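Side-chain contacts in switch-activating protein 1 (Schizosaccharomyces pombe, PDB 5JDK), which binds DNA sequences required for mating-type switching and the rDNA replication fork barrier RFB1, where its binding leads to blockage of replication forks: residues Tyr60-Ile63 and Ala64-Tyr68; Ala74-Thr77 and Glu78-Arg82; Ser87-Arg90 and Val91-Gln94. All blocks are in the same frame, centred on the assembly; numbering follows the deposited sequence.

In the fold
The three contacts follow one another along the chain in an all-helical N-terminal DNA-binding domain. Contact 1 lies in helix 56-71, contact 2 spans the connecting loop and the start of helix 78-98, and contact 3 sits farther along helix 78-98. Contacts 1 and 2 have centres about 8 Å apart and touch: Tyr68 meets Ile75, Ala64 meets Cys81, and the ring of Tyr60 packs on Arg82. Contacts 2 and 3 have centres about 18 Å apart and do not touch; contact 3 is about 20 Å from contact 1, centre to centre, across the middle of the chain. Two successive helices joined by a short loop and packed together are consistent with the helix-turn-helix relationship of the family.

Contact 1: Tyr60-Ile63 and Ala64-Tyr68; sequences YAKI and ARIGY
Tyr60, Ala61, Lys62 and Ile63 accept, in order, the backbone N-H groups of Ala64, Arg65, Ile66 and Gly67, an unbroken i to i+4 ladder in the middle of helix 56-71. Helix 56-71 is followed by helix 78-98 in this four-helix DNA-binding domain, whose family is grouped with the helix-turn-helix proteins. The Gly67 N to Ile63 O bond is the shortest of the four at 2.8 Å. The bond from Ile66 N to Lys62 O is the straightest, with an N-H...O angle of 173° and the donor nearly along the C=O axis.

The same pair, Lys62 and Ile66, carries the side-chain contact. The two chains run side by side in the same direction from neighbouring turns. Lys62 starts with CG opposite its backbone N (chi1 173°) and stays extended, laying its methylenes alongside the delta methyl of Ile66. Ile66 CD1 lies 3.7 Å from Lys62 CG and 3.4 Å from Lys62 CE, the latter tighter than ordinary carbon packing. At its inner end, Ile66 CG1 rests 3.4 Å from Lys62 O, the atom that receives the Ile66 N-H. Beyond the apolar part, Lys62 NZ forms a salt bridge with Glu50, so the chain is held at its charged end as well as along its length.

Ile63 and Ile66 pack against helix 34-46, the former on Leu40 and Val44 and the latter on Leu43. Arg65 takes a different course: its chain bends at chi3 (-67°), and NH1 reaches a salt bridge with Glu69, one turn farther on. Close to the helix backbone, the methyl of Ala64 lies against the preceding turn, with CB 3.5 Å from Tyr60 O.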
loop_
_atom_site.group_PDB
_atom_site.type_symbol
_atom_site.label_atom_id
_atom_site.label_comp_id
_atom_site.label_asym_id
_atom_site.label_seq_id
_atom_site.Cartn_x
_atom_site.Cartn_y
_atom_site.Cartn_z
ATOM N N TYR A 60 -6.319 -7.206 -4.777
ATOM C CA TYR A 60 -6.344 -7.253 -3.318
ATOM C C TYR A 60 -6.582 -8.666 -2.808
ATOM O O TYR A 60 -6.097 -9.019 -1.720
ATOM C CB TYR A 60 -7.319 -6.211 -2.722
ATOM C CG TYR A 60 -6.842 -4.808 -3.074
ATOM C CD1 TYR A 60 -5.697 -4.280 -2.494
ATOM C CD2 TYR A 60 -7.476 -4.059 -4.052
ATOM C CE1 TYR A 60 -5.205 -3.043 -2.866
ATOM C CE2 TYR A 60 -7.001 -2.812 -4.425
ATOM C CZ TYR A 60 -5.853 -2.316 -3.839
ATOM O OH TYR A 60 -5.324 -1.109 -4.219
ATOM N N ALA A 61 -7.309 -9.486 -3.567
ATOM C CA ALA A 61 -7.459 -10.882 -3.172
ATOM C C ALA A 61 -6.113 -11.592 -3.175
ATOM O O ALA A 61 -5.800 -12.369 -2.257
ATOM C CB ALA A 61 -8.427 -11.609 -4.105
ATOM N N LYS A 62 -5.308 -11.367 -4.226
ATOM C CA LYS A 62 -3.993 -11.983 -4.305
ATOM C C LYS A 62 -3.089 -11.517 -3.174
ATOM O O LYS A 62 -2.378 -12.329 -2.563
ATOM C CB LYS A 62 -3.363 -11.689 -5.667
ATOM C CG LYS A 62 -1.919 -12.149 -5.749
ATOM C CD LYS A 62 -1.335 -12.089 -7.138
ATOM C CE LYS A 62 0.067 -12.665 -7.161
ATOM N NZ LYS A 62 0.700 -12.631 -8.489
ATOM N N ILE A 63 -3.087 -10.214 -2.889
ATOM C CA ILE A 63 -2.262 -9.706 -1.799
ATOM C C ILE A 63 -2.669 -10.345 -0.481
ATOM O O ILE A 63 -1.816 -10.743 0.316
ATOM C CB ILE A 63 -2.339 -8.167 -1.737
ATOM C CG1 ILE A 63 -1.785 -7.508 -3.009
ATOM C CG2 ILE A 63 -1.646 -7.637 -0.479
ATOM C CD1 ILE A 63 -0.340 -7.774 -3.287
ATOM N N ALA A 64 -3.973 -10.436 -0.213
ATOM C CA ALA A 64 -4.407 -11.059 1.030
ATOM C C ALA A 64 -3.911 -12.494 1.111
ATOM O O ALA A 64 -3.457 -12.960 2.171
ATOM C CB ALA A 64 -5.926 -11.031 1.112
ATOM N N ARG A 65 -3.993 -13.209 -0.008
ATOM C CA ARG A 65 -3.582 -14.608 -0.023
ATOM C C ARG A 65 -2.082 -14.767 0.200
ATOM O O ARG A 65 -1.656 -15.581 1.027
ATOM C CB ARG A 65 -4.018 -15.262 -1.331
ATOM C CG ARG A 65 -3.539 -16.681 -1.441
ATOM C CD ARG A 65 -4.193 -17.413 -2.579
ATOM N NE ARG A 65 -5.620 -17.628 -2.374
ATOM C CZ ARG A 65 -6.144 -18.619 -1.659
ATOM N NH1 ARG A 65 -5.377 -19.514 -1.058
ATOM N NH2 ARG A 65 -7.464 -18.699 -1.554
ATOM N N ILE A 66 -1.257 -14.020 -0.534
ATOM C CA ILE A 66 0.188 -14.153 -0.363
ATOM C C ILE A 66 0.613 -13.660 1.015
ATOM O O ILE A 66 1.507 -14.233 1.647
ATOM C CB ILE A 66 0.951 -13.454 -1.505
ATOM C CG1 ILE A 66 0.559 -14.078 -2.846
ATOM C CG2 ILE A 66 2.467 -13.538 -1.263
ATOM C CD1 ILE A 66 1.162 -13.420 -4.058
ATOM N N GLY A 67 -0.037 -12.616 1.519
ATOM C CA GLY A 67 0.285 -12.142 2.852
ATOM C C GLY A 67 0.024 -13.195 3.910
ATOM O O GLY A 67 0.837 -13.389 4.821
ATOM N N TYR A 68 -1.111 -13.895 3.803
ATOM C CA TYR A 68 -1.390 -15.012 4.700
ATOM C C TYR A 68 -0.401 -16.160 4.482
ATOM O O TYR A 68 0.212 -16.660 5.433
ATOM C CB TYR A 68 -2.844 -15.491 4.478
ATOM C CG TYR A 68 -3.068 -16.799 5.172
ATOM C CD1 TYR A 68 -3.365 -16.843 6.518
ATOM C CD2 TYR A 68 -2.869 -17.988 4.491
ATOM C CE1 TYR A 68 -3.471 -18.057 7.165
ATOM C CE2 TYR A 68 -2.959 -19.191 5.120
ATOM C CZ TYR A 68 -3.258 -19.231 6.454
ATOM O OH TYR A 68 -3.345 -20.444 7.098
#

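Contact 2: Ala74-Thr77 and Glu78-Arg82; sequences AIHT and ESACR
An N-cap starts helix 78-98, with Thr77 as the capping residue, its side-chain oxygen taking the backbone N-H of Ala80. The bond from Ala80 N to Thr77 OG1 is 3.0 Å long, with an N-H...O angle of 160°. A chi1 of 64° makes this possible: OG1 lies between the backbone N and the carbonyl carbon, turned in over the first turn, while CG2 lies opposite the carbonyl carbon. The hydroxyl also meets the methyl of Ala80, with OG1 3.4 Å from Ala80 CB. Thr77 contributes its main chain too, since Thr77 O receives Cys81 N at 3.0 Å in the first i to i+4 bond. One residue thus supplies acceptors to two consecutive N-H groups where the loop from helix 56-71 enters the next helix, a succession consistent with the helix-turn-helix clan of the family.

His76 precedes the cap and lies beside the same turn. Its CD2 meets Ala80 C, near the ring plane, at 3.7 Å, and stands 3.8 Å from Ala80 CB; farther back, His76 CB approaches Cys81 CB at 4.0 Å. The imidazole is fixed from both nitrogens. ND1 donates to Ala74 O at 2.9 Å, the oxygen lying in the ring plane although the donor stands above the carbonyl plane. NE2 probably accepts from Gln84 NE2, one turn beyond Ala80. Glu78 OE1 is hydrogen-bonded to Ser57 OG of helix 56-71.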
loop_
_atom_site.group_PDB
_atom_site.type_symbol
_atom_site.label_atom_id
_atom_site.label_comp_id
_atom_site.label_asym_id
_atom_site.label_seq_id
_atom_site.Cartn_x
_atom_site.Cartn_y
_atom_site.Cartn_z
ATOM N N ALA A 74 -2.914 -12.674 9.346
ATOM C CA ALA A 74 -4.190 -13.341 9.560
ATOM C C ALA A 74 -4.939 -13.475 8.237
ATOM O O ALA A 74 -4.697 -12.738 7.281
ATOM C CB ALA A 74 -5.040 -12.539 10.551
ATOM N N ILE A 75 -5.877 -14.423 8.193
ATOM C CA ILE A 75 -6.780 -14.512 7.056
ATOM C C ILE A 75 -7.612 -13.244 7.026
ATOM O O ILE A 75 -8.308 -12.923 8.000
ATOM C CB ILE A 75 -7.673 -15.752 7.151
ATOM C CG1 ILE A 75 -6.826 -17.015 7.019
ATOM C CG2 ILE A 75 -8.758 -15.706 6.064
ATOM C CD1 ILE A 75 -7.584 -18.321 7.110
ATOM N N HIS A 76 -7.546 -12.518 5.917
ATOM C CA HIS A 76 -8.341 -11.326 5.689
ATOM C C HIS A 76 -9.242 -11.577 4.490
ATOM O O HIS A 76 -8.795 -12.166 3.497
ATOM C CB HIS A 76 -7.442 -10.133 5.306
ATOM C CG HIS A 76 -6.732 -9.469 6.448
ATOM N ND1 HIS A 76 -5.717 -10.072 7.157
ATOM C CD2 HIS A 76 -6.832 -8.209 6.938
ATOM C CE1 HIS A 76 -5.258 -9.230 8.069
ATOM N NE2 HIS A 76 -5.913 -8.089 7.953
ATOM N N THR A 77 -10.492 -11.116 4.556
ATOM C CA THR A 77 -11.264 -10.994 3.336
ATOM C C THR A 77 -10.592 -9.980 2.405
ATOM O O THR A 77 -9.699 -9.216 2.792
ATOM C CB THR A 77 -12.684 -10.521 3.632
ATOM O OG1 THR A 77 -12.615 -9.209 4.188
ATOM C CG2 THR A 77 -13.407 -11.464 4.592
ATOM N N GLU A 78 -11.033 -9.977 1.151
ATOM C CA GLU A 78 -10.574 -8.951 0.223
ATOM C C GLU A 78 -10.749 -7.556 0.819
ATOM O O GLU A 78 -9.826 -6.730 0.808
ATOM C CB GLU A 78 -11.355 -9.056 -1.082
ATOM C CG GLU A 78 -10.901 -8.028 -2.106
ATOM C CD GLU A 78 -11.844 -7.889 -3.276
ATOM O OE1 GLU A 78 -12.315 -8.914 -3.798
ATOM O OE2 GLU A 78 -12.153 -6.744 -3.679
ATOM N N SER A 79 -11.942 -7.273 1.329
ATOM C CA SER A 79 -12.231 -5.942 1.842
ATOM C C SER A 79 -11.379 -5.615 3.056
ATOM O O SER A 79 -10.901 -4.484 3.196
ATOM C CB SER A 79 -13.710 -5.833 2.185
ATOM O OG SER A 79 -13.980 -4.552 2.728
ATOM N N ALA A 80 -11.175 -6.585 3.948
ATOM C CA ALA A 80 -10.365 -6.311 5.126
ATOM C C ALA A 80 -8.918 -6.023 4.740
ATOM O O ALA A 80 -8.278 -5.133 5.318
ATOM C CB ALA A 80 -10.446 -7.473 6.106
ATOM N N CYS A 81 -8.379 -6.767 3.774
ATOM C CA CYS A 81 -7.014 -6.514 3.326
ATOM C C CYS A 81 -6.901 -5.124 2.711
ATOM O O CYS A 81 -6.014 -4.327 3.064
ATOM C CB CYS A 81 -6.608 -7.583 2.315
ATOM S SG CYS A 81 -5.014 -7.315 1.550
ATOM N N ARG A 82 -7.803 -4.816 1.786
ATOM C CA ARG A 82 -7.782 -3.507 1.158
ATOM C C ARG A 82 -7.933 -2.400 2.196
ATOM O O ARG A 82 -7.268 -1.365 2.108
ATOM C CB ARG A 82 -8.879 -3.437 0.112
ATOM C CG ARG A 82 -8.777 -2.239 -0.784
ATOM C CD ARG A 82 -9.888 -2.309 -1.762
ATOM N NE ARG A 82 -9.853 -1.252 -2.758
ATOM C CZ ARG A 82 -10.733 -1.203 -3.742
ATOM N NH1 ARG A 82 -11.671 -2.134 -3.816
ATOM N NH2 ARG A 82 -10.679 -0.247 -4.663
#

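Contact 3: Ser87-Arg90 and Val91-Gln94; sequences SIMR and VYEQ
Met89 O takes two donors, the backbone N-H of Glu93 at 3.0 Å and, weakly, a water at 3.3 Å. That water also donates to Glu93 OE2 at a short 2.6 Å, so it bridges the carboxylate to the helix backbone, and it lies at the edge of the Tyr92 ring, in the ring plane. A bend at chi2 (-68°) folds the Glu93 carboxylate back along the helix to the water; OE2 also forms a salt bridge with Lys120 of helix 107-131.

Met89 curls through three torsions of the same sense, which brings its methyl CE obliquely to the Tyr92 ring, 4.3 Å from Tyr92 CD1. The ring itself packs on Cys116 of helix 107-131.

On another side of the helix, Arg90 and Gln94 cross with their guanidinium and amide planes 76° apart. Arg90 NE and Gln94 NE2, both donors, stand 3.7 Å apart and share one water as acceptor: it is 2.7 Å from Arg90 NE, at the guanidinium edge, and 2.9 Å from Gln94 NE2. Both waters join residues one turn apart on helix 78-98, a regular i to i+4 alpha-helix whose Tyr92 side packs on helix 107-131 and whose Arg90-Gln94 side is exposed, in a domain grouped with the helix-turn-helix proteins.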
loop_
_atom_site.group_PDB
_atom_site.type_symbol
_atom_site.label_atom_id
_atom_site.label_comp_id
_atom_site.label_asym_id
_atom_site.label_seq_id
_atom_site.Cartn_x
_atom_site.Cartn_y
_atom_site.Cartn_z
ATOM N N SER A 87 -5.926 2.282 5.204
ATOM C CA SER A 87 -5.546 2.919 6.458
ATOM C C SER A 87 -4.061 3.265 6.494
ATOM O O SER A 87 -3.689 4.361 6.932
ATOM C CB SER A 87 -5.914 2.021 7.633
ATOM O OG SER A 87 -5.589 2.674 8.845
ATOM N N ILE A 88 -3.198 2.348 6.046
ATOM C CA ILE A 88 -1.772 2.649 5.974
ATOM C C ILE A 88 -1.538 3.909 5.146
ATOM O O ILE A 88 -0.723 4.771 5.507
ATOM C CB ILE A 88 -1.007 1.431 5.418
ATOM C CG1 ILE A 88 -0.949 0.313 6.467
ATOM C CG2 ILE A 88 0.402 1.815 4.945
ATOM C CD1 ILE A 88 -0.579 -1.031 5.911
ATOM N N MET A 89 -2.203 4.009 3.997
ATOM C CA MET A 89 -1.993 5.163 3.128
ATOM C C MET A 89 -2.574 6.448 3.712
ATOM O O MET A 89 -2.005 7.530 3.507
ATOM C CB MET A 89 -2.555 4.874 1.740
ATOM C CG MET A 89 -1.849 3.733 1.014
ATOM S SD MET A 89 -0.066 3.959 0.793
ATOM C CE MET A 89 -0.042 5.297 -0.400
ATOM N N ARG A 90 -3.691 6.361 4.432
ATOM C CA ARG A 90 -4.232 7.540 5.090
ATOM C C ARG A 90 -3.281 8.032 6.170
ATOM O O ARG A 90 -3.004 9.240 6.273
ATOM C CB ARG A 90 -5.602 7.224 5.680
ATOM C CG ARG A 90 -6.238 8.449 6.278
ATOM C CD ARG A 90 -7.683 8.220 6.630
ATOM N NE ARG A 90 -8.250 9.378 7.320
ATOM C CZ ARG A 90 -8.819 10.419 6.715
ATOM N NH1 ARG A 90 -8.891 10.471 5.393
ATOM N NH2 ARG A 90 -9.299 11.419 7.441
ATOM N N VAL A 91 -2.749 7.103 6.968
ATOM C CA VAL A 91 -1.765 7.476 7.974
ATOM C C VAL A 91 -0.526 8.053 7.309
ATOM O O VAL A 91 0.048 9.029 7.798
ATOM C CB VAL A 91 -1.451 6.282 8.891
ATOM C CG1 VAL A 91 -0.246 6.579 9.771
ATOM C CG2 VAL A 91 -2.678 5.957 9.733
ATOM N N TYR A 92 -0.123 7.500 6.164
ATOM C CA TYR A 92 1.007 8.056 5.432
ATOM C C TYR A 92 0.769 9.514 5.058
ATOM O O TYR A 92 1.653 10.364 5.233
ATOM C CB TYR A 92 1.289 7.213 4.194
ATOM C CG TYR A 92 2.400 7.774 3.324
ATOM C CD1 TYR A 92 2.180 8.100 1.993
ATOM C CD2 TYR A 92 3.671 7.958 3.836
ATOM C CE1 TYR A 92 3.212 8.595 1.196
ATOM C CE2 TYR A 92 4.700 8.467 3.060
ATOM C CZ TYR A 92 4.462 8.778 1.741
ATOM O OH TYR A 92 5.472 9.278 0.944
ATOM N N GLU A 93 -0.418 9.832 4.536
ATOM C CA GLU A 93 -0.694 11.225 4.193
ATOM C C GLU A 93 -0.661 12.115 5.427
ATOM O O GLU A 93 -0.209 13.264 5.364
ATOM C CB GLU A 93 -2.010 11.340 3.431
ATOM C CG GLU A 93 -1.963 10.710 2.035
ATOM C CD GLU A 93 -1.062 11.449 1.061
ATOM O OE1 GLU A 93 -0.848 12.667 1.244
ATOM O OE2 GLU A 93 -0.587 10.822 0.101
ATOM N N GLN A 94 -1.121 11.602 6.563
ATOM C CA GLN A 94 -1.016 12.370 7.803
ATOM C C GLN A 94 0.440 12.586 8.206
ATOM O O GLN A 94 0.826 13.690 8.633
ATOM C CB GLN A 94 -1.815 11.673 8.899
ATOM C CG GLN A 94 -3.306 11.703 8.571
ATOM C CD GLN A 94 -4.163 10.854 9.478
ATOM O OE1 GLN A 94 -3.668 10.178 10.383
ATOM N NE2 GLN A 94 -5.472 10.887 9.235
HETATM O O HOH W 1 -0.995 8.313 0.414
HETATM O O HOH W 2 -8.227 10.263 9.914
#